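Local coordinates for glycerol dehydratase (Clostridium butyricum, PDB 1R9D), which probably dehydrates glycerol without coenzyme B12, as a lyase of the glycyl radical family related to pyruvate formate-lyase, at residues A[8-13]-A[307-312]; A[70-75]-A[312-317]; A[611-616]-A[688-693]. All blocks are in the same frame, centred on the assembly; numbering follows the deposited sequence.

Contact 1: residues A[8-13]-A[307-312]; sequences TQTERI and AQELID
The carboxylate of Glu-309 is met on both faces at a single oxygen, OE2: Thr-10 comes from one side of its plane and Arg-12 from the other. Thr-10 OG1 donates to Glu-309 OE2 at 2.7 Å, 43° out of the carboxylate plane. Arg-12 NE forms a salt bridge with the same OE2 at 2.9 Å, standing 69° out of plane with an N-H...O angle of 145°. At the edge of the Arg-12 guanidinium lie Glu-309 CD and a water that accepts from Arg-12 NH2 and donates to Glu-309 OE1, so both carboxylate oxygens are tied to the arginine. The extended Glu-309 chain carries OE2 out between Thr-10 and Arg-12, crossing both side chains at about a right angle. Apart from this polar group, Ile-13 CD1 packs 3.5 Å from Asp-312 CB. A second water accepts from Thr-10 N and donates to Asp-312 OD2, which is also hydrogen-bonded to His-368 ND1. Thr-10 occupies the N-cap position of helix 11-22, and the bonds of Thr-10 and Arg-12 to Glu-309 join the start of that helix to helix 304-317. Arg-12 NH2 also forms a salt bridge with Glu-241, while helix 357-369 lies beside Asp-312 and helix 260-277 beside Leu-310.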
loop_
_atom_site.group_PDB
_atom_site.type_symbol
_atom_site.label_atom_id
_atom_site.label_comp_id
_atom_site.label_asym_id
_atom_site.label_seq_id
_atom_site.Cartn_x
_atom_site.Cartn_y
_atom_site.Cartn_z
ATOM N N THR A 8 23.779 46.432 -19.462
ATOM C CA THR A 8 23.954 46.539 -18.018
ATOM C C THR A 8 22.624 46.395 -17.279
ATOM O O THR A 8 21.623 47.010 -17.653
ATOM C CB THR A 8 24.596 47.894 -17.636
ATOM O OG1 THR A 8 25.889 47.997 -18.248
ATOM C CG2 THR A 8 24.750 48.011 -16.124
ATOM N N GLN A 9 22.632 45.578 -16.228
ATOM C CA GLN A 9 21.445 45.326 -15.418
ATOM C C GLN A 9 21.145 46.506 -14.497
ATOM O O GLN A 9 22.033 47.298 -14.189
ATOM C CB GLN A 9 21.639 44.058 -14.577
ATOM C CG GLN A 9 22.679 44.161 -13.462
ATOM C CD GLN A 9 24.109 44.192 -13.972
ATOM O OE1 GLN A 9 24.359 44.053 -15.166
ATOM N NE2 GLN A 9 25.056 44.367 -13.058
ATOM N N THR A 10 19.893 46.611 -14.055
ATOM C CA THR A 10 19.477 47.697 -13.167
ATOM C C THR A 10 20.098 47.558 -11.783
ATOM O O THR A 10 20.512 46.471 -11.376
ATOM C CB THR A 10 17.941 47.733 -12.983
ATOM O OG1 THR A 10 17.512 46.547 -12.306
ATOM C CG2 THR A 10 17.240 47.828 -14.323
ATOM N N GLU A 11 20.157 48.668 -11.053
ATOM C CA GLU A 11 20.716 48.662 -9.711
ATOM C C GLU A 11 19.941 47.683 -8.830
ATOM O O GLU A 11 20.501 47.084 -7.915
ATOM C CB GLU A 11 20.662 50.073 -9.114
ATOM C CG GLU A 11 21.175 50.175 -7.689
ATOM C CD GLU A 11 22.495 49.456 -7.481
ATOM O OE1 GLU A 11 23.368 49.531 -8.372
ATOM O OE2 GLU A 11 22.664 48.823 -6.415
ATOM N N ARG A 12 18.653 47.523 -9.117
ATOM C CA ARG A 12 17.808 46.607 -8.355
ATOM C C ARG A 12 18.415 45.208 -8.376
ATOM O O ARG A 12 18.497 44.536 -7.351
ATOM C CB ARG A 12 16.401 46.540 -8.952
ATOM C CG ARG A 12 15.441 45.670 -8.141
ATOM C CD ARG A 12 14.237 45.234 -8.963
ATOM N NE ARG A 12 13.486 46.359 -9.511
ATOM C CZ ARG A 12 12.722 47.180 -8.792
ATOM N NH1 ARG A 12 12.601 47.006 -7.484
ATOM N NH2 ARG A 12 12.069 48.169 -9.391
ATOM N N ILE A 13 18.839 44.773 -9.556
ATOM C CA ILE A 13 19.432 43.448 -9.698
ATOM C C ILE A 13 20.696 43.317 -8.853
ATOM O O ILE A 13 20.925 42.283 -8.225
ATOM C CB ILE A 13 19.748 43.146 -11.178
ATOM C CG1 ILE A 13 18.469 43.284 -12.009
ATOM C CG2 ILE A 13 20.330 41.746 -11.322
ATOM C CD1 ILE A 13 17.278 42.503 -11.455
ATOM N N ALA A 307 10.928 43.786 -19.172
ATOM C CA ALA A 307 10.776 42.349 -19.372
ATOM C C ALA A 307 12.092 41.695 -18.966
ATOM O O ALA A 307 12.107 40.665 -18.296
ATOM C CB ALA A 307 10.463 42.041 -20.840
ATOM N N GLN A 308 13.202 42.311 -19.364
ATOM C CA GLN A 308 14.515 41.781 -19.025
ATOM C C GLN A 308 14.771 41.852 -17.522
ATOM O O GLN A 308 15.364 40.941 -16.951
ATOM C CB GLN A 308 15.617 42.539 -19.771
ATOM C CG GLN A 308 17.020 41.991 -19.517
ATOM C CD GLN A 308 17.224 40.591 -20.090
ATOM O OE1 GLN A 308 17.058 40.369 -21.288
ATOM N NE2 GLN A 308 17.594 39.647 -19.230
ATOM N N GLU A 309 14.329 42.925 -16.873
ATOM C CA GLU A 309 14.535 43.047 -15.429
ATOM C C GLU A 309 13.755 41.962 -14.680
ATOM O O GLU A 309 14.226 41.432 -13.675
ATOM C CB GLU A 309 14.119 44.446 -14.934
ATOM C CG GLU A 309 14.342 44.679 -13.438
ATOM C CD GLU A 309 14.099 46.127 -13.013
ATOM O OE1 GLU A 309 13.182 46.767 -13.566
ATOM O OE2 GLU A 309 14.818 46.623 -12.116
ATOM N N LEU A 310 12.568 41.623 -15.176
ATOM C CA LEU A 310 11.750 40.588 -14.545
ATOM C C LEU A 310 12.421 39.222 -14.678
ATOM O O LEU A 310 12.405 38.410 -13.746
ATOM C CB LEU A 310 10.358 40.551 -15.180
ATOM C CG LEU A 310 9.441 41.727 -14.821
ATOM C CD1 LEU A 310 8.152 41.638 -15.610
ATOM C CD2 LEU A 310 9.160 41.707 -13.326
ATOM N N ILE A 311 13.005 38.969 -15.844
ATOM C CA ILE A 311 13.702 37.708 -16.065
ATOM C C ILE A 311 14.907 37.668 -15.120
ATOM O O ILE A 311 15.197 36.638 -14.514
ATOM C CB ILE A 311 14.142 37.572 -17.546
ATOM C CG1 ILE A 311 12.898 37.418 -18.428
ATOM C CG2 ILE A 311 15.065 36.369 -17.725
ATOM C CD1 ILE A 311 13.192 37.254 -19.913
ATOM N N ASP A 312 15.594 38.800 -14.971
ATOM C CA ASP A 312 16.739 38.859 -14.069
ATOM C C ASP A 312 16.305 38.530 -12.644
ATOM O O ASP A 312 17.027 37.857 -11.907
ATOM C CB ASP A 312 17.392 40.249 -14.091
ATOM C CG ASP A 312 18.035 40.583 -15.429
ATOM O OD1 ASP A 312 18.302 39.651 -16.223
ATOM O OD2 ASP A 312 18.283 41.785 -15.682
HETATM O O HOH W 1 17.949 44.558 -15.455
HETATM O O HOH W 2 11.674 48.472 -12.124
#

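Contact 2: residues A[70-75]-A[312-317]; sequences ELIVGS and DCIWIK
Lys-317 reaches from the helix into the loop 70-75, and its amino group meets Glu-70, Gly-74 and Ser-75. From CB the chain starts with CG anti to the carbonyl carbon (chi1 -66°), and CG lies 4.1 Å from Ile-72 CG2. Bends at chi2 and chi3 follow; CD comes 3.7 Å from the carbonyl oxygen of Ile-72 and also nears Glu-70 OE1, and CE passes close to the Gly-74 carbonyl. At the tip, NZ forms a salt bridge with Glu-70 OE1 at 2.9 Å, placed on the syn side and 29° out of the carboxylate plane. NZ also makes weak hydrogen bonds to Gly-74 O at 3.1 Å and to Ser-75 OG at 3.3 Å. The buried ammonium thus has one carboxylate and two neutral oxygens around it, which probably helps to keep it charged; Asp-320 adds a long, weak ion pair. One turn earlier on the helix the contact is apolar: Cys-313 CB lies 3.9 Å from Ile-72 CG1, and its SG is 4.0 Å from Leu-71 CB. At the backbone angles of Gly-74, which include a positive phi, a CB would press against the carbonyl oxygen of the residue before. The arrangement is a buried lysine at the C-terminal end of helix 304-317 holding an irregular loop by side-chain and main-chain oxygens, within the largely helical part of a pyruvate formate-lyase-like fold.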
loop_
_atom_site.group_PDB
_atom_site.type_symbol
_atom_site.label_atom_id
_atom_site.label_comp_id
_atom_site.label_asym_id
_atom_site.label_seq_id
_atom_site.Cartn_x
_atom_site.Cartn_y
_atom_site.Cartn_z
ATOM N N GLU A 70 12.270 43.462 -4.157
ATOM C CA GLU A 70 11.845 42.361 -5.021
ATOM C C GLU A 70 10.653 42.721 -5.906
ATOM O O GLU A 70 9.745 43.438 -5.481
ATOM C CB GLU A 70 11.479 41.127 -4.184
ATOM C CG GLU A 70 12.657 40.245 -3.791
ATOM C CD GLU A 70 12.222 38.958 -3.098
ATOM O OE1 GLU A 70 13.006 37.984 -3.108
ATOM O OE2 GLU A 70 11.103 38.922 -2.536
ATOM N N LEU A 71 10.666 42.224 -7.142
ATOM C CA LEU A 71 9.566 42.437 -8.076
ATOM C C LEU A 71 8.800 41.114 -8.157
ATOM O O LEU A 71 7.583 41.088 -8.344
ATOM C CB LEU A 71 10.081 42.824 -9.466
ATOM C CG LEU A 71 10.634 44.238 -9.678
ATOM C CD1 LEU A 71 11.162 44.372 -11.096
ATOM C CD2 LEU A 71 9.541 45.266 -9.424
ATOM N N ILE A 72 9.536 40.017 -8.013
ATOM C CA ILE A 72 8.962 38.672 -8.039
ATOM C C ILE A 72 9.074 38.155 -6.609
ATOM O O ILE A 72 10.173 38.060 -6.067
ATOM C CB ILE A 72 9.757 37.740 -8.991
ATOM C CG1 ILE A 72 9.623 38.231 -10.437
ATOM C CG2 ILE A 72 9.268 36.296 -8.844
ATOM C CD1 ILE A 72 8.213 38.129 -11.008
ATOM N N VAL A 73 7.945 37.820 -5.995
ATOM C CA VAL A 73 7.960 37.361 -4.612
ATOM C C VAL A 73 7.700 35.874 -4.396
ATOM O O VAL A 73 7.118 35.200 -5.243
ATOM C CB VAL A 73 6.945 38.167 -3.760
ATOM C CG1 VAL A 73 7.341 39.637 -3.739
ATOM C CG2 VAL A 73 5.544 38.010 -4.327
ATOM N N GLY A 74 8.132 35.387 -3.237
ATOM C CA GLY A 74 7.973 33.989 -2.880
ATOM C C GLY A 74 9.299 33.470 -2.360
ATOM O O GLY A 74 10.211 33.195 -3.144
ATOM N N SER A 75 9.416 33.357 -1.041
ATOM C CA SER A 75 10.640 32.884 -0.407
ATOM C C SER A 75 10.344 31.673 0.459
ATOM O O SER A 75 9.412 31.695 1.270
ATOM C CB SER A 75 11.258 33.990 0.458
ATOM O OG SER A 75 11.635 35.104 -0.330
ATOM N N ASP A 312 15.594 38.800 -14.971
ATOM C CA ASP A 312 16.739 38.859 -14.069
ATOM C C ASP A 312 16.305 38.530 -12.644
ATOM O O ASP A 312 17.027 37.857 -11.907
ATOM C CB ASP A 312 17.392 40.249 -14.091
ATOM C CG ASP A 312 18.035 40.583 -15.429
ATOM O OD1 ASP A 312 18.302 39.651 -16.223
ATOM O OD2 ASP A 312 18.283 41.785 -15.682
ATOM N N CYS A 313 15.125 39.006 -12.248
ATOM C CA CYS A 313 14.626 38.726 -10.906
ATOM C C CYS A 313 14.372 37.234 -10.724
ATOM O O CYS A 313 14.637 36.685 -9.657
ATOM C CB CYS A 313 13.340 39.508 -10.632
ATOM S SG CYS A 313 13.626 41.274 -10.332
ATOM N N ILE A 314 13.858 36.585 -11.766
ATOM C CA ILE A 314 13.596 35.150 -11.700
ATOM C C ILE A 314 14.931 34.425 -11.544
ATOM O O ILE A 314 15.050 33.475 -10.772
ATOM C CB ILE A 314 12.875 34.644 -12.971
ATOM C CG1 ILE A 314 11.409 35.102 -12.954
ATOM C CG2 ILE A 314 12.950 33.129 -13.042
ATOM C CD1 ILE A 314 10.636 34.755 -14.210
ATOM N N TRP A 315 15.939 34.882 -12.281
ATOM C CA TRP A 315 17.264 34.279 -12.184
ATOM C C TRP A 315 17.724 34.341 -10.728
ATOM O O TRP A 315 18.196 33.350 -10.168
ATOM C CB TRP A 315 18.266 35.027 -13.073
ATOM C CG TRP A 315 18.676 34.297 -14.333
ATOM C CD1 TRP A 315 19.955 34.043 -14.748
ATOM C CD2 TRP A 315 17.813 33.763 -15.349
ATOM N NE1 TRP A 315 19.941 33.388 -15.958
ATOM C CE2 TRP A 315 18.642 33.202 -16.349
ATOM C CE3 TRP A 315 16.421 33.703 -15.512
ATOM C CZ2 TRP A 315 18.124 32.588 -17.498
ATOM C CZ3 TRP A 315 15.904 33.090 -16.658
ATOM C CH2 TRP A 315 16.759 32.542 -17.635
ATOM N N ILE A 316 17.572 35.505 -10.101
ATOM C CA ILE A 316 17.983 35.646 -8.713
ATOM C C ILE A 316 17.186 34.732 -7.773
ATOM O O ILE A 316 17.758 34.124 -6.868
ATOM C CB ILE A 316 17.870 37.121 -8.250
ATOM C CG1 ILE A 316 18.865 37.976 -9.048
ATOM C CG2 ILE A 316 18.149 37.225 -6.760
ATOM C CD1 ILE A 316 18.811 39.462 -8.746
ATOM N N LYS A 317 15.877 34.629 -7.989
ATOM C CA LYS A 317 15.038 33.773 -7.147
ATOM C C LYS A 317 15.494 32.313 -7.222
ATOM O O LYS A 317 15.478 31.598 -6.224
ATOM C CB LYS A 317 13.564 33.866 -7.565
ATOM C CG LYS A 317 12.918 35.235 -7.339
ATOM C CD LYS A 317 13.033 35.683 -5.889
ATOM C CE LYS A 317 12.371 34.713 -4.929
ATOM N NZ LYS A 317 12.598 35.101 -3.497
#

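Contact 3: residues A[611-616]-A[688-693]; sequences NLAREG and SKLDHF
Arg-614 and Leu-690 bring helix 611-616 and the loop 688-693 together, with their CA atoms 4.6 Å apart, the nearest such pair across the two segments. The direct hydrogen bond runs from Arg-614 NH1 to the carbonyl oxygen of Lys-689, at 2.9 Å with an N-H...O angle of 153°. That oxygen lies at the guanidinium edge, near its plane, while the donor is tilted 27° from the carbonyl plane. The extended Arg-614 chain carries CD to 3.4 Å from Lys-689 O. A water adds a bridge between the backbones, donating to Arg-614 O and accepting from Asp-691 N at 2.8 Å.

The apolar part rests on Leu-690 CD2, which touches Ala-613 CB at 4.0 Å and reaches the backbone of Arg-614, 3.6 Å from its N. Asp-691 CB lies over one face of the guanidinium, 3.8 Å from NH1.

Across the two segments charge enters more loosely. The guanidinium and Asp-691 carboxylate planes are nearly parallel, 3° apart, but offset: Arg-614 NH2 and Asp-691 OD2 are 4.3 Å apart, with OD2 well out of the guanidinium plane and no N-H pointing at it. Asp-691 OD1 accepts from Phe-693 N in an Asx turn, and from Ile-694 N. Lys-689 NZ has its salt-bridge partners outside the segments, in Asp-605, Asp-607 and Asp-610. The chemistry implies that the arginine is joined to the loop by a hydrogen bond to a main-chain carbonyl; Asp-691 packs its CB on the guanidinium face, and its carboxylate, beyond salt-bridge distance, probably adds some attraction while accepting the N-H bonds of the turn.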
loop_
_atom_site.group_PDB
_atom_site.type_symbol
_atom_site.label_atom_id
_atom_site.label_comp_id
_atom_site.label_asym_id
_atom_site.label_seq_id
_atom_site.Cartn_x
_atom_site.Cartn_y
_atom_site.Cartn_z
ATOM N N ASN A 611 38.670 2.877 -28.437
ATOM C CA ASN A 611 37.690 1.804 -28.580
ATOM C C ASN A 611 37.512 0.967 -27.315
ATOM O O ASN A 611 36.476 0.320 -27.133
ATOM C CB ASN A 611 38.041 0.894 -29.760
ATOM C CG ASN A 611 37.828 1.577 -31.094
ATOM O OD1 ASN A 611 36.900 2.373 -31.249
ATOM N ND2 ASN A 611 38.676 1.264 -32.069
ATOM N N LEU A 612 38.515 0.972 -26.444
ATOM C CA LEU A 612 38.408 0.225 -25.198
ATOM C C LEU A 612 37.637 1.060 -24.179
ATOM O O LEU A 612 36.988 0.517 -23.288
ATOM C CB LEU A 612 39.796 -0.157 -24.672
ATOM C CG LEU A 612 40.398 -1.361 -25.412
ATOM C CD1 LEU A 612 41.789 -1.670 -24.882
ATOM C CD2 LEU A 612 39.485 -2.570 -25.231
ATOM N N ALA A 613 37.706 2.381 -24.313
ATOM C CA ALA A 613 36.947 3.249 -23.421
ATOM C C ALA A 613 35.489 3.004 -23.818
ATOM O O ALA A 613 34.608 2.868 -22.965
ATOM C CB ALA A 613 37.321 4.716 -23.646
ATOM N N ARG A 614 35.250 2.929 -25.124
ATOM C CA ARG A 614 33.903 2.691 -25.646
ATOM C C ARG A 614 33.347 1.357 -25.156
ATOM O O ARG A 614 32.247 1.292 -24.600
ATOM C CB ARG A 614 33.915 2.695 -27.180
ATOM C CG ARG A 614 32.580 2.314 -27.811
ATOM C CD ARG A 614 32.715 2.131 -29.319
ATOM N NE ARG A 614 31.508 1.563 -29.915
ATOM C CZ ARG A 614 30.463 2.271 -30.332
ATOM N NH1 ARG A 614 30.464 3.595 -30.225
ATOM N NH2 ARG A 614 29.415 1.651 -30.862
ATOM N N GLU A 615 34.106 0.287 -25.367
ATOM C CA GLU A 615 33.657 -1.035 -24.948
ATOM C C GLU A 615 33.539 -1.148 -23.427
ATOM O O GLU A 615 32.619 -1.789 -22.917
ATOM C CB GLU A 615 34.606 -2.107 -25.489
ATOM C CG GLU A 615 34.194 -3.541 -25.164
ATOM C CD GLU A 615 32.763 -3.865 -25.582
ATOM O OE1 GLU A 615 32.276 -3.291 -26.584
ATOM O OE2 GLU A 615 32.130 -4.711 -24.913
ATOM N N GLY A 616 34.471 -0.530 -22.706
ATOM C CA GLY A 616 34.417 -0.578 -21.254
ATOM C C GLY A 616 33.135 0.039 -20.719
ATOM O O GLY A 616 32.504 -0.503 -19.803
ATOM N N SER A 688 33.908 11.440 -29.030
ATOM C CA SER A 688 32.820 11.152 -29.955
ATOM C C SER A 688 32.735 9.674 -30.345
ATOM O O SER A 688 31.716 9.231 -30.870
ATOM C CB SER A 688 32.943 12.018 -31.217
ATOM O OG SER A 688 34.018 11.594 -32.040
ATOM N N LYS A 689 33.785 8.906 -30.071
ATOM C CA LYS A 689 33.783 7.486 -30.423
ATOM C C LYS A 689 32.956 6.617 -29.475
ATOM O O LYS A 689 32.617 5.478 -29.804
ATOM C CB LYS A 689 35.217 6.961 -30.493
ATOM C CG LYS A 689 36.047 7.603 -31.600
ATOM C CD LYS A 689 37.518 7.280 -31.430
ATOM C CE LYS A 689 38.365 8.009 -32.464
ATOM N NZ LYS A 689 39.824 7.819 -32.203
ATOM N N LEU A 690 32.639 7.145 -28.297
ATOM C CA LEU A 690 31.829 6.405 -27.335
ATOM C C LEU A 690 30.400 6.315 -27.876
ATOM O O LEU A 690 30.026 7.067 -28.777
ATOM C CB LEU A 690 31.808 7.137 -25.992
ATOM C CG LEU A 690 33.154 7.518 -25.375
ATOM C CD1 LEU A 690 32.911 8.399 -24.142
ATOM C CD2 LEU A 690 33.933 6.260 -25.010
ATOM N N ASP A 691 29.607 5.395 -27.334
ATOM C CA ASP A 691 28.212 5.245 -27.761
ATOM C C ASP A 691 27.340 6.196 -26.934
ATOM O O ASP A 691 26.901 5.853 -25.833
ATOM C CB ASP A 691 27.736 3.802 -27.553
ATOM C CG ASP A 691 26.341 3.557 -28.111
ATOM O OD1 ASP A 691 25.598 4.539 -28.324
ATOM O OD2 ASP A 691 25.981 2.379 -28.327
ATOM N N HIS A 692 27.099 7.392 -27.464
ATOM C CA HIS A 692 26.288 8.392 -26.770
ATOM C C HIS A 692 24.783 8.167 -26.942
ATOM O O HIS A 692 23.973 8.859 -26.321
ATOM C CB HIS A 692 26.655 9.788 -27.274
ATOM C CG HIS A 692 28.048 10.211 -26.922
ATOM N ND1 HIS A 692 28.358 10.834 -25.732
ATOM C CD2 HIS A 692 29.213 10.103 -27.605
ATOM C CE1 HIS A 692 29.653 11.096 -25.698
ATOM N NE2 HIS A 692 30.196 10.664 -26.823
ATOM N N PHE A 693 24.409 7.209 -27.786
ATOM C CA PHE A 693 22.996 6.913 -28.012
ATOM C C PHE A 693 22.430 6.000 -26.925
ATOM O O PHE A 693 21.302 6.190 -26.472
ATOM C CB PHE A 693 22.788 6.232 -29.379
ATOM C CG PHE A 693 23.020 7.135 -30.561
ATOM C CD1 PHE A 693 24.308 7.390 -31.023
ATOM C CD2 PHE A 693 21.944 7.721 -31.226
ATOM C CE1 PHE A 693 24.523 8.212 -32.133
ATOM C CE2 PHE A 693 22.144 8.543 -32.335
ATOM C CZ PHE A 693 23.437 8.789 -32.791
HETATM O O HOH W 3 30.587 3.867 -25.153
#

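Contacts 1 and 2 are neighbours on helix 304-317, with centres about 10 Å apart and Asp-312 in common. Leu-71 of contact 2 joins them: its CD1 lies 3.4 Å from Arg-12 NE and also packs on Glu-309 and Leu-310. Their segments alternate along the chain, so the N-terminal helix and the loop 70-75 reach successive turns of one helix. Contact 3 is separate, its nearest atoms about 30 Å from contact 1 and about 25 Å from contact 2, and it lies across the chain's centre from the latter. It joins the pyruvate formate-lyase-like region to the glycine radical region, which includes Gly-763, the predicted radical site, whose radical is absent here.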